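Acyl-CoA dehydrogenase domain protein Tcur3483 (Thermomonospora curvata, PDB 6WY9) binds FAD, here in its reduced form, and probably acts as an acyl-CoA dehydrogenase-type oxidoreductase on the CH-CH group of its substrates. Local coordinates at residues E277-W282 with G349-A354; A299-K304 with I341-T346; A331-G336 with G385-L390. All blocks are in the same frame, centred on the assembly; numbering follows the deposited sequence.

Interaction 1. Residues E277-W282 with G349-A354; sequences EDVVAW and GILGAA
W282 lays one face of its indole over the side chain of L351, and this CH-pi contact sets the geometry of the meeting. L351 CD2 stands 3.7 Å from the centroid of the W282 six-membered ring and only 11° off the ring normal, so the methyl sits over the face of the benzo ring. The indole reaches this place because W282 CG is anti to the backbone N (chi1 172°), and a chi2 of 90° stands the ring across the CA-CB-CG direction and turns a face to L351. Its far edge meets backbone: W282 CZ3 comes within 3.5 Å of I350 O, which lies near the ring plane, and W282 CH2 is 3.6 Å from L351 O, both without a hydrogen bond.

One turn earlier, V279 fills the neighbouring position. Its CG1 touches I350 CG2 at 3.7 Å, methyl against methyl, while its other branch, CG2, stands 4.2 Å from L351 CD2. That leucine methyl therefore has V279 beside it and the indole above it. G352, with positive phi, turns the chain after L351. V365 packs against both W282 and L351, and residues of helix 292-321 touch I350. Apolar packing without a hydrogen bond across the segments is typical of a helical-bundle core, here where helix 263-286 meets the C-terminal end of helix 326-350 in the C-terminal domain of the acyl-CoA dehydrogenase fold.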
# COMPACT_ATOMS: atom_id res chain seq x y z
N GLU A 277 -20.55 9.50 2.62
CA GLU A 277 -21.85 9.34 3.26
C GLU A 277 -22.94 8.98 2.27
O GLU A 277 -23.82 8.16 2.57
CB GLU A 277 -22.25 10.61 3.99
CG GLU A 277 -21.41 10.95 5.17
CD GLU A 277 -21.89 12.24 5.79
OE1 GLU A 277 -22.07 13.25 5.06
OE2 GLU A 277 -22.14 12.23 7.00
N ASP A 278 -22.96 9.64 1.11
CA ASP A 278 -24.00 9.36 0.14
C ASP A 278 -23.89 7.93 -0.37
O ASP A 278 -24.91 7.27 -0.62
CB ASP A 278 -23.93 10.33 -1.02
CG ASP A 278 -24.25 11.76 -0.63
OD1 ASP A 278 -24.92 12.01 0.41
OD2 ASP A 278 -23.81 12.63 -1.40
N VAL A 279 -22.65 7.45 -0.56
CA VAL A 279 -22.46 6.08 -1.01
C VAL A 279 -22.93 5.09 0.06
O VAL A 279 -23.58 4.09 -0.28
CB VAL A 279 -21.00 5.83 -1.43
CG1 VAL A 279 -20.81 4.32 -1.70
CG2 VAL A 279 -20.69 6.64 -2.73
N VAL A 280 -22.63 5.35 1.34
CA VAL A 280 -23.18 4.50 2.41
C VAL A 280 -24.70 4.38 2.28
O VAL A 280 -25.25 3.28 2.33
CB VAL A 280 -22.78 5.02 3.81
CG1 VAL A 280 -23.46 4.18 4.94
CG2 VAL A 280 -21.28 4.94 4.00
N ALA A 281 -25.39 5.52 2.14
CA ALA A 281 -26.86 5.50 2.05
C ALA A 281 -27.33 4.72 0.82
O ALA A 281 -28.28 3.93 0.89
CB ALA A 281 -27.42 6.93 2.01
N TRP A 282 -26.68 4.97 -0.33
CA TRP A 282 -27.02 4.28 -1.57
C TRP A 282 -26.85 2.77 -1.43
O TRP A 282 -27.73 1.99 -1.85
CB TRP A 282 -26.13 4.82 -2.69
CG TRP A 282 -26.20 4.12 -4.02
CD1 TRP A 282 -27.05 4.39 -5.08
CD2 TRP A 282 -25.35 3.06 -4.45
NE1 TRP A 282 -26.76 3.54 -6.12
CE2 TRP A 282 -25.72 2.73 -5.77
CE3 TRP A 282 -24.31 2.35 -3.84
CZ2 TRP A 282 -25.07 1.71 -6.50
CZ3 TRP A 282 -23.67 1.35 -4.55
CH2 TRP A 282 -24.06 1.04 -5.87
N GLY A 349 -15.32 1.43 -6.83
CA GLY A 349 -15.52 -0.01 -6.73
C GLY A 349 -16.85 -0.36 -6.09
O GLY A 349 -17.58 -1.23 -6.58
N ILE A 350 -17.21 0.33 -5.00
CA ILE A 350 -18.46 0.02 -4.30
C ILE A 350 -19.66 0.28 -5.19
O ILE A 350 -20.69 -0.41 -5.09
CB ILE A 350 -18.55 0.83 -2.99
CG1 ILE A 350 -17.46 0.31 -2.01
CG2 ILE A 350 -20.01 0.75 -2.41
CD1 ILE A 350 -17.26 1.27 -0.71
N LEU A 351 -19.56 1.27 -6.08
CA LEU A 351 -20.66 1.58 -6.97
C LEU A 351 -20.88 0.51 -8.04
O LEU A 351 -21.90 0.56 -8.72
CB LEU A 351 -20.42 2.95 -7.64
CG LEU A 351 -20.46 4.17 -6.71
CD1 LEU A 351 -20.29 5.47 -7.55
CD2 LEU A 351 -21.81 4.23 -6.01
N GLY A 352 -19.97 -0.46 -8.19
CA GLY A 352 -20.28 -1.51 -9.14
C GLY A 352 -20.32 -1.00 -10.58
O GLY A 352 -19.61 -0.06 -10.96
N ALA A 353 -21.21 -1.62 -11.36
CA ALA A 353 -21.29 -1.34 -12.79
C ALA A 353 -21.58 0.15 -13.06
O ALA A 353 -21.11 0.69 -14.06
CB ALA A 353 -22.38 -2.22 -13.42
N ALA A 354 -22.35 0.81 -12.19
CA ALA A 354 -22.60 2.24 -12.35
C ALA A 354 -21.37 3.10 -12.05
O ALA A 354 -21.35 4.28 -12.44
CB ALA A 354 -23.75 2.66 -11.43

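Interaction 2. Residues A299-K304 with I341-T346; sequences ARTYAK and IDVQRT. With GOL (glycerol), chain I.
A salt-bridge network joins two nearly antiparallel helices of the C-terminal helical domain, with R300 and K304 on helix 292-321 closing on D342 of helix 326-350. The short helical segments run at 160° to each other, and their axes approach to 10.2 Å. R300 grips the D342 carboxylate end-on through two nitrogens: NH1 reaches D342 OD2 at 2.8 Å and NH2 reaches D342 OD1 at 2.7 Å. Both bonds are almost straight, use the syn lone pairs and lie close to the guanidinium plane, and the two planes are 15° apart, nearly coplanar. A chi1 of -176° swings the D342 carboxylate to the side opposite its own backbone N, which carries it across to the other helix. K304 comes in on the anti side of OD2, somewhat out of the carboxylate plane, its NZ 2.7 Å from D342 OD2, with its chain crossing the aspartate at about a right angle. OD2 thus accepts from both basic residues.

Alongside the ion pairs the interface turns apolar. The T301 CG2 methyl meets T346 CB at 3.7 Å, the two threonines tip to tip, and V343 CG2 lies 4.0 Å from T301 CG2. Their hydroxyls are held within their own helices: T301 OG1 bonds to D297 O, and T346 OG1 donates to D342 O at 2.8 Å. A glycerol, probably from the crystallisation liquor, links R300 to R345, its O1 taking a bond from R300 NH2 at 2.9 Å and its O3 one from R345 NE. Two positive groups share one carboxylate, which would probably stabilise the ionised aspartate, while the paired, nearly coplanar bonds fix the rotation of both flat groups and leave the carboxylate little freedom to turn.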
# COMPACT_ATOMS: atom_id res chain seq x y z
N ALA A 299 -15.12 1.04 5.96
CA ALA A 299 -14.43 1.21 7.25
C ALA A 299 -13.05 1.82 7.05
O ALA A 299 -12.66 2.75 7.76
CB ALA A 299 -14.30 -0.14 8.00
N ARG A 300 -12.29 1.29 6.07
CA ARG A 300 -10.93 1.78 5.83
C ARG A 300 -10.95 3.21 5.33
O ARG A 300 -10.18 4.05 5.81
CB ARG A 300 -10.18 0.89 4.81
CG ARG A 300 -8.67 1.07 4.81
CD ARG A 300 -7.95 0.19 3.70
NE ARG A 300 -8.55 0.50 2.39
CZ ARG A 300 -8.25 1.59 1.68
NH1 ARG A 300 -7.32 2.45 2.13
NH2 ARG A 300 -8.87 1.83 0.53
N THR A 301 -11.88 3.55 4.43
CA THR A 301 -11.94 4.94 3.98
C THR A 301 -12.47 5.85 5.07
O THR A 301 -12.04 7.01 5.16
CB THR A 301 -12.74 5.09 2.68
OG1 THR A 301 -14.00 4.45 2.83
CG2 THR A 301 -11.98 4.46 1.50
N TYR A 302 -13.43 5.39 5.91
CA TYR A 302 -13.84 6.17 7.07
C TYR A 302 -12.61 6.55 7.94
O TYR A 302 -12.46 7.70 8.41
CB TYR A 302 -14.85 5.37 7.90
CG TYR A 302 -15.37 6.04 9.16
CD1 TYR A 302 -16.48 6.87 9.12
CD2 TYR A 302 -14.77 5.83 10.42
CE1 TYR A 302 -17.01 7.45 10.30
CE2 TYR A 302 -15.28 6.42 11.57
CZ TYR A 302 -16.39 7.25 11.52
OH TYR A 302 -16.90 7.83 12.70
N ALA A 303 -11.77 5.56 8.23
CA ALA A 303 -10.65 5.81 9.14
C ALA A 303 -9.66 6.80 8.53
O ALA A 303 -9.11 7.65 9.24
CB ALA A 303 -9.93 4.51 9.48
N LYS A 304 -9.43 6.70 7.22
CA LYS A 304 -8.48 7.58 6.54
C LYS A 304 -9.05 8.99 6.37
O LYS A 304 -8.30 9.97 6.47
CB LYS A 304 -8.07 7.00 5.19
CG LYS A 304 -7.10 5.76 5.33
CD LYS A 304 -6.50 5.41 3.99
CE LYS A 304 -5.50 6.49 3.54
NZ LYS A 304 -4.85 5.97 2.31
N ILE A 341 -7.74 10.47 -3.56
CA ILE A 341 -7.65 9.47 -4.63
C ILE A 341 -8.01 8.07 -4.11
O ILE A 341 -8.69 7.30 -4.80
CB ILE A 341 -6.25 9.47 -5.27
CG1 ILE A 341 -6.01 10.73 -6.11
CG2 ILE A 341 -6.07 8.26 -6.23
CD1 ILE A 341 -4.50 10.86 -6.44
N ASP A 342 -7.47 7.69 -2.95
CA ASP A 342 -7.84 6.39 -2.36
C ASP A 342 -9.36 6.26 -2.20
O ASP A 342 -9.98 5.26 -2.60
CB ASP A 342 -7.12 6.27 -1.01
CG ASP A 342 -7.33 4.93 -0.32
OD1 ASP A 342 -7.96 3.98 -0.87
OD2 ASP A 342 -6.87 4.85 0.84
N VAL A 343 -10.00 7.30 -1.66
CA VAL A 343 -11.45 7.26 -1.48
C VAL A 343 -12.18 7.22 -2.84
O VAL A 343 -13.18 6.48 -3.02
CB VAL A 343 -11.86 8.47 -0.62
CG1 VAL A 343 -13.41 8.58 -0.52
CG2 VAL A 343 -11.24 8.35 0.79
N GLN A 344 -11.71 8.01 -3.81
CA GLN A 344 -12.31 7.95 -5.14
C GLN A 344 -12.23 6.55 -5.72
O GLN A 344 -13.21 6.06 -6.28
CB GLN A 344 -11.64 8.98 -6.07
CG GLN A 344 -12.06 10.43 -5.72
CD GLN A 344 -11.07 11.52 -6.16
OE1 GLN A 344 -10.06 11.24 -6.82
NE2 GLN A 344 -11.34 12.78 -5.76
N ARG A 345 -11.05 5.90 -5.65
CA ARG A 345 -10.92 4.55 -6.19
C ARG A 345 -11.87 3.61 -5.50
O ARG A 345 -12.55 2.79 -6.13
CB ARG A 345 -9.50 4.00 -5.99
CG ARG A 345 -8.41 4.60 -6.90
CD ARG A 345 -7.01 4.08 -6.45
NE ARG A 345 -6.89 2.61 -6.54
CZ ARG A 345 -5.74 2.01 -6.78
NH1 ARG A 345 -4.65 2.74 -6.98
NH2 ARG A 345 -5.65 0.70 -6.82
N THR A 346 -11.93 3.72 -4.17
CA THR A 346 -12.63 2.75 -3.35
C THR A 346 -14.15 2.87 -3.53
O THR A 346 -14.83 1.87 -3.71
CB THR A 346 -12.23 2.92 -1.88
OG1 THR A 346 -10.82 2.77 -1.75
CG2 THR A 346 -12.95 1.87 -1.02
C1 GOL I . -10.30 -0.58 -1.78
O1 GOL I . -9.83 -0.78 -0.43
C2 GOL I . -9.11 -0.48 -2.77
O2 GOL I . -8.89 -1.65 -3.47
C3 GOL I . -9.52 0.65 -3.76
O3 GOL I . -8.70 0.58 -4.92

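Interaction 3. Residues A331-G336 with G385-L390; sequences ATKAYG and GVNEVL. With FDA (dihydroflavine-adenine dinucleotide), chain C.
K333 leads the contact, stretching from helix 326-350 to the turn that opens helix 387-399. With chi1 of -174° the lysine chain runs out on the far side from its own amide N, then bends at chi2, which brings the ammonium to two oxygens of the other segment. NZ donates to G385 O at 2.6 Å, with a C=O...N angle of 162°, and to N387 OD1 at 2.7 Å, tilted 26° from the amide plane. The backbone oxygens of N380 and A383 lie within hydrogen-bonding range of the same NZ, so its three hydrogens are shared among four oxygens. Nearer the backbone, K333 CD presses on L390 CD1 at 3.5 Å, tighter than usual for carbon, the two side chains crossing at about a right angle. Replacing the lysine by a methionine would probably leave G385 O and N387 OD1, and with them N380 O and A383 O, without their shared donor and free the turn before helix 387-399 to shift.

A334 follows, its methyl packed against the amide of N387, with CB 3.7 Å from N387 CG. The other end of that amide is held too, since N387 ND2 donates to E338 OE2 and T337 OG1; bonds at both ends fix which way the amide is turned.

Beyond this grip the second segment faces the cofactor. V386 packs its CG1 on the ribose of the adenosine half, and E388 OE2 accepts a hydrogen bond of 2.8 Å from O2B of the reduced flavin dinucleotide. A lysine-held turn leading into a helix here backs the adenosine end of the FAD site in this acyl-CoA dehydrogenase family fold.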
# COMPACT_ATOMS: atom_id res chain seq x y z
N ALA A 331 3.11 17.48 5.08
CA ALA A 331 2.57 16.17 5.44
C ALA A 331 1.05 16.15 5.26
O ALA A 331 0.48 15.19 4.72
CB ALA A 331 2.95 15.82 6.89
N THR A 332 0.39 17.22 5.69
CA THR A 332 -1.08 17.25 5.62
C THR A 332 -1.57 17.30 4.19
O THR A 332 -2.53 16.63 3.83
CB THR A 332 -1.63 18.45 6.36
OG1 THR A 332 -1.23 18.39 7.73
CG2 THR A 332 -3.20 18.44 6.29
N LYS A 333 -0.93 18.14 3.36
CA LYS A 333 -1.37 18.20 1.96
C LYS A 333 -1.08 16.89 1.24
O LYS A 333 -1.92 16.40 0.46
CB LYS A 333 -0.69 19.40 1.28
CG LYS A 333 -1.12 19.75 -0.15
CD LYS A 333 -0.47 18.80 -1.16
CE LYS A 333 -0.64 19.33 -2.60
NZ LYS A 333 -0.08 18.34 -3.60
N ALA A 334 0.09 16.30 1.44
CA ALA A 334 0.33 15.06 0.69
C ALA A 334 -0.61 13.96 1.17
O ALA A 334 -1.18 13.21 0.35
CB ALA A 334 1.80 14.63 0.81
N TYR A 335 -0.80 13.83 2.48
CA TYR A 335 -1.72 12.81 2.99
C TYR A 335 -3.14 13.05 2.48
O TYR A 335 -3.80 12.12 1.98
CB TYR A 335 -1.72 12.80 4.54
CG TYR A 335 -2.78 11.83 5.04
CD1 TYR A 335 -2.61 10.46 4.86
CD2 TYR A 335 -3.99 12.30 5.60
CE1 TYR A 335 -3.60 9.55 5.28
CE2 TYR A 335 -4.98 11.41 6.01
CZ TYR A 335 -4.79 10.04 5.83
OH TYR A 335 -5.79 9.14 6.23
N GLY A 336 -3.62 14.30 2.55
CA GLY A 336 -5.01 14.56 2.18
C GLY A 336 -5.29 14.30 0.71
O GLY A 336 -6.23 13.58 0.35
N GLY A 385 2.02 22.31 -4.83
CA GLY A 385 3.09 21.54 -4.22
C GLY A 385 3.09 20.07 -4.64
O GLY A 385 2.10 19.37 -4.52
N VAL A 386 4.24 19.59 -5.08
CA VAL A 386 4.40 18.26 -5.67
C VAL A 386 4.68 17.27 -4.53
O VAL A 386 5.61 17.49 -3.74
CB VAL A 386 5.54 18.32 -6.69
CG1 VAL A 386 5.95 16.94 -7.28
CG2 VAL A 386 5.18 19.35 -7.78
N ASN A 387 3.88 16.20 -4.41
CA ASN A 387 3.95 15.43 -3.16
C ASN A 387 5.36 14.86 -2.92
O ASN A 387 5.76 14.72 -1.76
CB ASN A 387 2.88 14.32 -3.13
CG ASN A 387 1.48 14.88 -2.85
OD1 ASN A 387 1.28 16.12 -2.75
ND2 ASN A 387 0.50 13.98 -2.70
N GLU A 388 6.12 14.53 -3.98
CA GLU A 388 7.51 14.10 -3.76
C GLU A 388 8.33 15.17 -3.03
O GLU A 388 9.15 14.87 -2.15
CB GLU A 388 8.21 13.77 -5.09
CG GLU A 388 7.73 12.38 -5.67
CD GLU A 388 6.55 12.51 -6.66
OE1 GLU A 388 5.79 13.50 -6.53
OE2 GLU A 388 6.42 11.65 -7.57
N VAL A 389 8.20 16.41 -3.47
CA VAL A 389 8.95 17.50 -2.87
C VAL A 389 8.45 17.76 -1.46
O VAL A 389 9.22 18.09 -0.55
CB VAL A 389 8.86 18.73 -3.78
CG1 VAL A 389 9.45 19.99 -3.11
CG2 VAL A 389 9.59 18.40 -5.09
N LEU A 390 7.14 17.62 -1.26
CA LEU A 390 6.60 17.77 0.09
C LEU A 390 7.18 16.71 1.04
O LEU A 390 7.53 17.01 2.18
CB LEU A 390 5.07 17.71 0.03
CG LEU A 390 4.49 18.91 -0.75
CD1 LEU A 390 2.95 18.85 -0.67
CD2 LEU A 390 4.96 20.24 -0.26
PA FDA C . 6.77 18.51 -13.55
O1A FDA C . 7.19 18.07 -14.91
O2A FDA C . 7.58 19.58 -12.80
O5B FDA C . 6.88 17.18 -12.52
C5B FDA C . 6.10 16.15 -13.06
C4B FDA C . 6.14 14.98 -12.05
O4B FDA C . 7.60 14.73 -11.80
C3B FDA C . 5.64 15.37 -10.66
O3B FDA C . 4.28 15.15 -10.51
C2B FDA C . 6.37 14.36 -9.79
O2B FDA C . 5.88 12.98 -9.93
C1B FDA C . 7.81 14.33 -10.41
N9A FDA C . 8.78 15.20 -9.74
C8A FDA C . 9.04 16.57 -9.98
N7A FDA C . 10.04 17.02 -9.23
C5A FDA C . 10.44 15.94 -8.48
C6A FDA C . 11.44 15.82 -7.49
N6A FDA C . 12.21 16.87 -7.14
N1A FDA C . 11.65 14.64 -6.87
C2A FDA C . 10.82 13.63 -7.28
N3A FDA C . 9.83 13.59 -8.20
C4A FDA C . 9.68 14.79 -8.79
N1 FDA C . -0.28 26.50 -12.18
C2 FDA C . -0.37 27.90 -12.11
O2 FDA C . 0.67 28.60 -12.21
N3 FDA C . -1.64 28.43 -11.94
C4 FDA C . -2.82 27.67 -11.85
O4 FDA C . -3.90 28.23 -11.72
C4X FDA C . -2.64 26.24 -11.93
N5 FDA C . -3.76 25.41 -11.84
C5X FDA C . -3.68 24.16 -12.39
C6 FDA C . -4.79 23.47 -12.72
C7 FDA C . -4.66 22.19 -13.31
C7M FDA C . -5.85 21.49 -13.65
C8 FDA C . -3.46 21.62 -13.53
C8M FDA C . -3.31 20.28 -14.14
C9 FDA C . -2.31 22.31 -13.17
C9A FDA C . -2.43 23.58 -12.61
N10 FDA C . -1.29 24.31 -12.23
C10 FDA C . -1.43 25.69 -12.11
C1' FDA C . 0.05 23.75 -12.57
C2' FDA C . 0.67 22.96 -11.38
O2' FDA C . 1.07 23.80 -10.41
C3' FDA C . 1.88 22.16 -12.05
O3' FDA C . 1.39 21.13 -12.90
C4' FDA C . 2.81 21.61 -10.99
O4' FDA C . 3.47 22.69 -10.42
C5' FDA C . 3.75 20.56 -11.65
O5' FDA C . 4.51 21.22 -12.61
P FDA C . 4.60 20.29 -13.96
O1P FDA C . 3.22 20.07 -14.35
O2P FDA C . 5.56 20.99 -14.91
O3P FDA C . 5.21 18.80 -13.55

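How the interactions relate
Helix 326-350 takes part in all three contacts, meeting helix 263-286 in interaction 1, helix 292-321 in interaction 2 and the start of helix 387-399 in interaction 3. Interactions 1 and 3 are buried, interaction 2 only partly so. The chemistry differs with place in the fold and does not simply follow burial: aromatic and aliphatic packing in interaction 1, charged pairs beside an apolar patch in interaction 2, and a buried lysine satisfied by neutral oxygens in interaction 3. Only interaction 3 touches the cofactor. Centres of interactions 1 and 2 lie about 12 Å apart, while interactions 2 and 3 meet directly through K304 O and Y335 OH, 2.7 Å apart in a probable hydrogen bond.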